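Side-chain contacts in homospermidine synthase (Legionella pneumophila subsp. pneumophila str. Philadelphia 1, PDB 2PH5), which probably catalyses the NAD-dependent synthesis of the polyamine homospermidine from putrescine: residues G93-S96 against L97-I100; Y73-V76 against I77-L81; I404-A407 against I408-D412. All coordinates share one frame; numbering follows the deposited sequence.

Contact 1: G93-S96 against L97-I100; sequences GISS and LALI. With NAD (nicotinamide-adenine-dinucleotide), chain C.
I94 and L99 lie across each other at about a right angle, and the branch methyl of the isoleucine does the touching: CG2 of I94 rests 3.6 Å from CD2 of L99, with CD1 of the leucine only slightly farther off. The two arms of I94 divide their work. With CG1 anti to the carbonyl carbon (chi1 -56°), the longer arm points away from the helix and carries CD1 over one face of the NAD adenine, 3.8 Å from N1A, while CG2 turns back to L99. I94 thus has the cofactor at one end and the helix at the other, and I68 and W118 also touch it.

The setting is a Rossmann-type nucleotide-binding domain. Residues 93-95 belong to the loop that leaves strand 86-89 beside the cofactor, and helix 96-106 starts immediately afterwards. S95 is the N-cap. Its OG, swung beside its own carbonyl carbon, accepts the amide of A98, with A98 N to S95 OG at 2.8 Å and an N-H...O angle of 156°. The hydroxyl therefore occupies one of the first-turn amides, which have no earlier helical carbonyl to bind, and the same approach brings CB of A98 to 3.5 Å from CB of S95. The S95 carbonyl takes the next amide, L99 N to S95 O at 2.9 Å, and from there the regular pattern continues with I100 N to S96 O at 2.7 Å.

S96 points the other way: its OG is hydrogen-bonded to the backbone N of E116, and its side chain touches Y110 and N112. L99 continues past I94 onto L87 and D89 of strand 86-89, whereas L97 reaches E140 and V141 of helix 134-142.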
# COMPACT_ATOMS: atom_id res chain seq x y z
N GLY A 93 -1.87 -8.09 -28.00
CA GLY A 93 -1.39 -9.31 -28.62
C GLY A 93 -1.43 -9.38 -30.15
O GLY A 93 -1.23 -10.46 -30.71
N ILE A 94 -1.71 -8.27 -30.83
CA ILE A 94 -1.72 -8.28 -32.29
C ILE A 94 -0.65 -7.33 -32.83
O ILE A 94 -0.58 -6.17 -32.42
CB ILE A 94 -3.08 -7.87 -32.88
CG1 ILE A 94 -4.19 -8.76 -32.33
CG2 ILE A 94 -3.05 -8.00 -34.39
CD1 ILE A 94 -5.57 -8.38 -32.84
N SER A 95 0.16 -7.82 -33.76
CA SER A 95 1.25 -7.04 -34.35
C SER A 95 0.86 -5.69 -34.98
O SER A 95 0.27 -5.65 -36.05
CB SER A 95 1.97 -7.90 -35.38
OG SER A 95 2.86 -7.14 -36.18
N SER A 96 1.19 -4.59 -34.31
CA SER A 96 0.91 -3.26 -34.82
C SER A 96 1.59 -3.10 -36.18
O SER A 96 1.02 -2.56 -37.11
CB SER A 96 1.44 -2.18 -33.88
OG SER A 96 0.99 -2.38 -32.55
N LEU A 97 2.82 -3.60 -36.26
CA LEU A 97 3.60 -3.53 -37.49
C LEU A 97 2.85 -4.20 -38.62
O LEU A 97 2.73 -3.64 -39.72
CB LEU A 97 4.93 -4.23 -37.29
CG LEU A 97 5.96 -4.20 -38.43
CD1 LEU A 97 6.39 -2.77 -38.74
CD2 LEU A 97 7.16 -5.03 -38.00
N ALA A 98 2.34 -5.39 -38.35
CA ALA A 98 1.61 -6.14 -39.35
C ALA A 98 0.34 -5.40 -39.76
O ALA A 98 0.02 -5.30 -40.95
CB ALA A 98 1.27 -7.53 -38.82
N LEU A 99 -0.38 -4.87 -38.78
CA LEU A 99 -1.62 -4.12 -39.04
C LEU A 99 -1.33 -2.83 -39.83
O LEU A 99 -2.07 -2.47 -40.76
CB LEU A 99 -2.31 -3.78 -37.72
CG LEU A 99 -3.45 -4.61 -37.12
CD1 LEU A 99 -3.58 -5.99 -37.71
CD2 LEU A 99 -3.23 -4.66 -35.63
N ILE A 100 -0.25 -2.14 -39.46
CA ILE A 100 0.15 -0.90 -40.11
C ILE A 100 0.40 -1.12 -41.61
O ILE A 100 -0.20 -0.44 -42.45
CB ILE A 100 1.42 -0.34 -39.43
CG1 ILE A 100 1.01 0.23 -38.06
CG2 ILE A 100 2.11 0.69 -40.33
CD1 ILE A 100 2.17 0.74 -37.19
PA NAD C . -8.14 -4.86 -22.78
O1A NAD C . -7.33 -6.09 -22.44
O2A NAD C . -9.17 -4.42 -21.81
O5B NAD C . -8.86 -5.04 -24.22
C5B NAD C . -8.12 -5.51 -25.35
C4B NAD C . -9.11 -6.16 -26.33
O4B NAD C . -8.33 -6.65 -27.40
C3B NAD C . -9.90 -7.34 -25.76
O3B NAD C . -11.30 -7.13 -25.93
C2B NAD C . -9.41 -8.53 -26.54
O2B NAD C . -10.36 -9.55 -26.76
C1B NAD C . -8.85 -7.90 -27.82
N9A NAD C . -7.75 -8.63 -28.46
C8A NAD C . -6.81 -9.41 -27.77
N7A NAD C . -6.46 -10.50 -28.48
C5A NAD C . -7.18 -10.46 -29.62
C6A NAD C . -7.22 -11.32 -30.72
N6A NAD C . -6.47 -12.42 -30.83
N1A NAD C . -8.09 -10.99 -31.75
C2A NAD C . -8.88 -9.86 -31.71
N3A NAD C . -8.85 -8.99 -30.65
C4A NAD C . -8.00 -9.32 -29.63
O3 NAD C . -7.07 -3.70 -22.93
PN NAD C . -7.18 -2.16 -23.36
O1N NAD C . -6.43 -1.38 -22.35
O2N NAD C . -8.64 -1.85 -23.59
O5D NAD C . -6.36 -2.37 -24.70
C5D NAD C . -6.01 -1.37 -25.62
C4D NAD C . -4.58 -1.00 -25.29
O4D NAD C . -4.50 0.38 -25.10
C3D NAD C . -3.21 -1.59 -25.01
O3D NAD C . -2.50 -1.83 -26.21
C2D NAD C . -2.59 -0.51 -24.15
O2D NAD C . -1.19 -0.54 -24.14
C1D NAD C . -3.20 0.77 -24.70
N1N NAD C . -3.43 1.87 -23.73
C2N NAD C . -2.83 3.10 -23.92
C3N NAD C . -3.11 4.12 -22.99
C7N NAD C . -2.52 5.48 -23.12
O7N NAD C . -2.86 6.41 -22.17
N7N NAD C . -1.72 5.82 -24.11
C4N NAD C . -3.97 3.89 -21.87
C5N NAD C . -4.56 2.61 -21.71
C6N NAD C . -4.30 1.61 -22.62

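Contact 2: Y73-V76 against I77-L81; sequences YLEV and IGSTL
Y73, whose CB lies 4.4 Å from CG1 of I77, sends its ring away from the following turn. On one face of that ring sits CG of its neighbour L74, 3.8 Å above the plane and displaced toward the rim; the indole of W118 also meets the phenol, obliquely. I68, an NAD-binding residue, touches Y73, V76 and I77.

This is the C-terminal end of helix 73-76, a short helix that passes into a 3-10 turn at 78-80. It belongs to the Rossmann crossover, the connection that passes from edge strand 62-65 over to strand 86-89, on the far side of strand 16-19 in the parallel sheet. At this end the carbonyl of Y73 is shared: Y73 O accepts I77 N at 3.0 Å and, weakly, G78 N at 3.5 Å. L74 O meets CA of G78 at 3.1 Å in a CA-H...O contact, a close approach that the lack of a side chain on the glycine makes possible.

I77 turns its side chain from the helix axis toward L102 of helix 96-106, on which L74 also packs. S79, by contrast, reaches back to the last turn of the helix. With OG anti to its own carbonyl carbon (chi1 -62°), its hydroxyl reaches the carbonyl of E75 and donates to it, OG to O 2.9 Å. The same oxygen receives the backbone amide of S79, N to O 3.0 Å, so one residue grips E75 O twice: the hydroxyl comes from only 17° off the carbonyl plane, while the amide nitrogen stands 38° out of it.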
# COMPACT_ATOMS: atom_id res chain seq x y z
N TYR A 73 -5.16 -12.78 -40.18
CA TYR A 73 -5.33 -11.33 -40.15
C TYR A 73 -5.41 -10.69 -41.53
O TYR A 73 -6.16 -9.73 -41.72
CB TYR A 73 -4.22 -10.68 -39.32
CG TYR A 73 -2.93 -10.39 -40.06
CD1 TYR A 73 -2.73 -9.16 -40.70
CD2 TYR A 73 -1.90 -11.32 -40.09
CE1 TYR A 73 -1.53 -8.87 -41.34
CE2 TYR A 73 -0.70 -11.04 -40.73
CZ TYR A 73 -0.52 -9.81 -41.34
OH TYR A 73 0.70 -9.55 -41.93
N LEU A 74 -4.65 -11.21 -42.50
CA LEU A 74 -4.68 -10.64 -43.84
C LEU A 74 -6.06 -10.72 -44.48
O LEU A 74 -6.48 -9.80 -45.17
CB LEU A 74 -3.65 -11.31 -44.75
CG LEU A 74 -2.24 -10.73 -44.72
CD1 LEU A 74 -1.35 -11.41 -45.77
CD2 LEU A 74 -2.30 -9.24 -44.99
N GLU A 75 -6.76 -11.83 -44.25
CA GLU A 75 -8.08 -11.99 -44.83
C GLU A 75 -9.19 -11.39 -43.97
O GLU A 75 -10.03 -10.64 -44.47
CB GLU A 75 -8.37 -13.46 -45.10
CG GLU A 75 -9.69 -13.70 -45.83
CD GLU A 75 -9.79 -15.10 -46.41
OE1 GLU A 75 -10.83 -15.41 -47.04
OE2 GLU A 75 -8.84 -15.90 -46.24
N VAL A 76 -9.18 -11.70 -42.68
CA VAL A 76 -10.21 -11.18 -41.78
C VAL A 76 -10.22 -9.66 -41.72
O VAL A 76 -11.25 -9.03 -41.94
CB VAL A 76 -10.02 -11.73 -40.35
CG1 VAL A 76 -11.09 -11.17 -39.44
CG2 VAL A 76 -10.08 -13.25 -40.36
N ILE A 77 -9.06 -9.07 -41.42
CA ILE A 77 -8.92 -7.62 -41.32
C ILE A 77 -8.87 -6.98 -42.70
O ILE A 77 -9.46 -5.93 -42.93
CB ILE A 77 -7.64 -7.24 -40.54
CG1 ILE A 77 -7.65 -7.88 -39.15
CG2 ILE A 77 -7.51 -5.73 -40.45
CD1 ILE A 77 -8.80 -7.44 -38.27
N GLY A 78 -8.14 -7.62 -43.61
CA GLY A 78 -8.01 -7.09 -44.96
C GLY A 78 -9.32 -6.90 -45.70
O GLY A 78 -9.51 -5.91 -46.39
N SER A 79 -10.23 -7.86 -45.57
CA SER A 79 -11.51 -7.78 -46.27
C SER A 79 -12.47 -6.80 -45.63
O SER A 79 -13.59 -6.61 -46.10
CB SER A 79 -12.17 -9.15 -46.31
OG SER A 79 -11.36 -10.06 -47.03
N THR A 80 -12.02 -6.16 -44.55
CA THR A 80 -12.88 -5.23 -43.87
C THR A 80 -12.47 -3.78 -44.10
O THR A 80 -13.20 -2.86 -43.73
CB THR A 80 -12.89 -5.54 -42.36
OG1 THR A 80 -14.12 -5.08 -41.79
CG2 THR A 80 -11.72 -4.85 -41.66
N LEU A 81 -11.32 -3.58 -44.74
CA LEU A 81 -10.80 -2.23 -45.02
C LEU A 81 -10.76 -1.82 -46.49
O LEU A 81 -10.16 -2.51 -47.31
CB LEU A 81 -9.40 -2.08 -44.43
CG LEU A 81 -9.30 -2.06 -42.92
CD1 LEU A 81 -7.84 -2.07 -42.53
CD2 LEU A 81 -10.02 -0.84 -42.36

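Contact 3: I404-A407 against I408-D412; sequences IIWA and IEHPD
W406 and H410 meet face to face at the end of helix 391-408. The imidazole forms an offset stack on the five-membered ring of the indole, with centroids 4.1 Å apart and planes inclined at 28°. The ND1-CE1 side of the imidazole lies over the indole face near NE1, with H410 CE1 3.4 Å from W406 NE1. A CH-pi contact extends the overlap: CB of H410 stands almost squarely above the six-membered ring of W406, 4.1 Å from its centroid. W406 CG lies beside its own carbonyl carbon (chi1 -176°), which places the indole on the side of W406 O where H410 binds.

The polar interactions finish the helix. H410 ND1 donates to the carbonyl of W406 over 2.8 Å, and W406 O lies close to the imidazole plane, which fixes the rotation of that ring while it stacks on the same residue's side chain. Such a bond requires the proton on ND1. E409, the first residue to depart from helical backbone angles, gives W406 O a second, weak bond from its N. One residue earlier the amide still makes a regular helical bond, I408 N to I404 O at 3.2 Å.

Apolar contact is slighter. CD1 of I408 reaches back along the helix to CG2 of I404, 4.3 Å away.

That side faces the Rossmann-type sheet: I404, A407 and I408 all touch F86 of strand 86-89, and I404 also meets I88 and I111. On another flank W406 packs on helix 423-430, edge-to-face with Y425 and against I426, while P411 touches L109 and pairs through its backbone with T151 as the chain approaches strand 415-416.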
# COMPACT_ATOMS: atom_id res chain seq x y z
N ILE A 404 -7.51 10.73 -33.98
CA ILE A 404 -8.26 10.18 -35.10
C ILE A 404 -8.69 11.32 -36.03
O ILE A 404 -8.57 11.22 -37.25
CB ILE A 404 -9.54 9.40 -34.62
CG1 ILE A 404 -9.12 8.12 -33.88
CG2 ILE A 404 -10.44 9.05 -35.80
CD1 ILE A 404 -10.28 7.30 -33.30
N ILE A 405 -9.17 12.42 -35.46
CA ILE A 405 -9.58 13.55 -36.27
C ILE A 405 -8.39 14.15 -37.01
O ILE A 405 -8.52 14.60 -38.15
CB ILE A 405 -10.22 14.66 -35.42
CG1 ILE A 405 -11.44 14.12 -34.68
CG2 ILE A 405 -10.62 15.84 -36.32
CD1 ILE A 405 -11.93 15.03 -33.59
N TRP A 406 -7.23 14.14 -36.37
CA TRP A 406 -6.02 14.69 -36.97
C TRP A 406 -5.62 13.88 -38.20
O TRP A 406 -5.32 14.45 -39.25
CB TRP A 406 -4.86 14.67 -35.97
CG TRP A 406 -3.61 15.33 -36.50
CD1 TRP A 406 -3.33 16.67 -36.52
CD2 TRP A 406 -2.51 14.68 -37.15
NE1 TRP A 406 -2.12 16.89 -37.14
CE2 TRP A 406 -1.60 15.69 -37.54
CE3 TRP A 406 -2.20 13.35 -37.45
CZ2 TRP A 406 -0.40 15.40 -38.20
CZ3 TRP A 406 -1.01 13.06 -38.11
CH2 TRP A 406 -0.12 14.09 -38.48
N ALA A 407 -5.63 12.57 -38.06
CA ALA A 407 -5.25 11.69 -39.15
C ALA A 407 -6.17 11.83 -40.36
O ALA A 407 -5.70 11.78 -41.50
CB ALA A 407 -5.22 10.24 -38.66
N ILE A 408 -7.46 12.00 -40.12
CA ILE A 408 -8.40 12.14 -41.23
C ILE A 408 -8.06 13.33 -42.14
O ILE A 408 -8.15 13.22 -43.36
CB ILE A 408 -9.86 12.28 -40.72
CG1 ILE A 408 -10.28 10.96 -40.05
CG2 ILE A 408 -10.80 12.63 -41.87
CD1 ILE A 408 -11.64 11.01 -39.41
N GLU A 409 -7.68 14.46 -41.57
CA GLU A 409 -7.35 15.60 -42.41
C GLU A 409 -5.87 15.63 -42.79
O GLU A 409 -5.38 16.60 -43.38
CB GLU A 409 -7.78 16.91 -41.74
CG GLU A 409 -7.08 17.23 -40.45
CD GLU A 409 -7.42 18.62 -39.95
OE1 GLU A 409 -8.60 18.85 -39.58
OE2 GLU A 409 -6.52 19.49 -39.94
N HIS A 410 -5.16 14.56 -42.45
CA HIS A 410 -3.74 14.39 -42.76
C HIS A 410 -3.57 12.89 -42.99
O HIS A 410 -2.76 12.24 -42.34
CB HIS A 410 -2.86 14.82 -41.58
CG HIS A 410 -3.06 16.24 -41.16
ND1 HIS A 410 -3.79 16.60 -40.05
CD2 HIS A 410 -2.61 17.39 -41.70
CE1 HIS A 410 -3.78 17.91 -39.93
NE2 HIS A 410 -3.07 18.42 -40.91
N PRO A 411 -4.32 12.32 -43.95
CA PRO A 411 -4.27 10.89 -44.28
C PRO A 411 -3.01 10.34 -44.93
O PRO A 411 -2.83 9.13 -45.01
CB PRO A 411 -5.49 10.72 -45.18
CG PRO A 411 -5.52 12.00 -45.93
CD PRO A 411 -5.25 13.03 -44.85
N ASP A 412 -2.14 11.22 -45.40
CA ASP A 412 -0.92 10.75 -46.07
C ASP A 412 0.32 11.32 -45.42
O ASP A 412 0.99 12.18 -45.98
CB ASP A 412 -1.00 11.12 -47.55
CG ASP A 412 -2.24 10.54 -48.21
OD1 ASP A 412 -2.30 9.30 -48.40
OD2 ASP A 412 -3.17 11.30 -48.54

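In the fold
From the N terminus the contacts follow in series; none nests within or crosses another. Contact 2 ends the short helix between strands 62-65 and 86-89, and contact 1 opens the helix leading from strand 86-89 to strand 109-112. These two successive connections touch, A98 CB to Y73 OH 3.7 Å, and W118 meets both. Contact 3 comes some three hundred residues later, where helix 391-408 turns toward strand 415-416, the last strand of the same parallel sheet. Its centre is about 20 Å from that of contact 1. Strand 86-89 lies between them, offering L87 and D89 to contact 1 and the alternate residues F86 and I88 to contact 3.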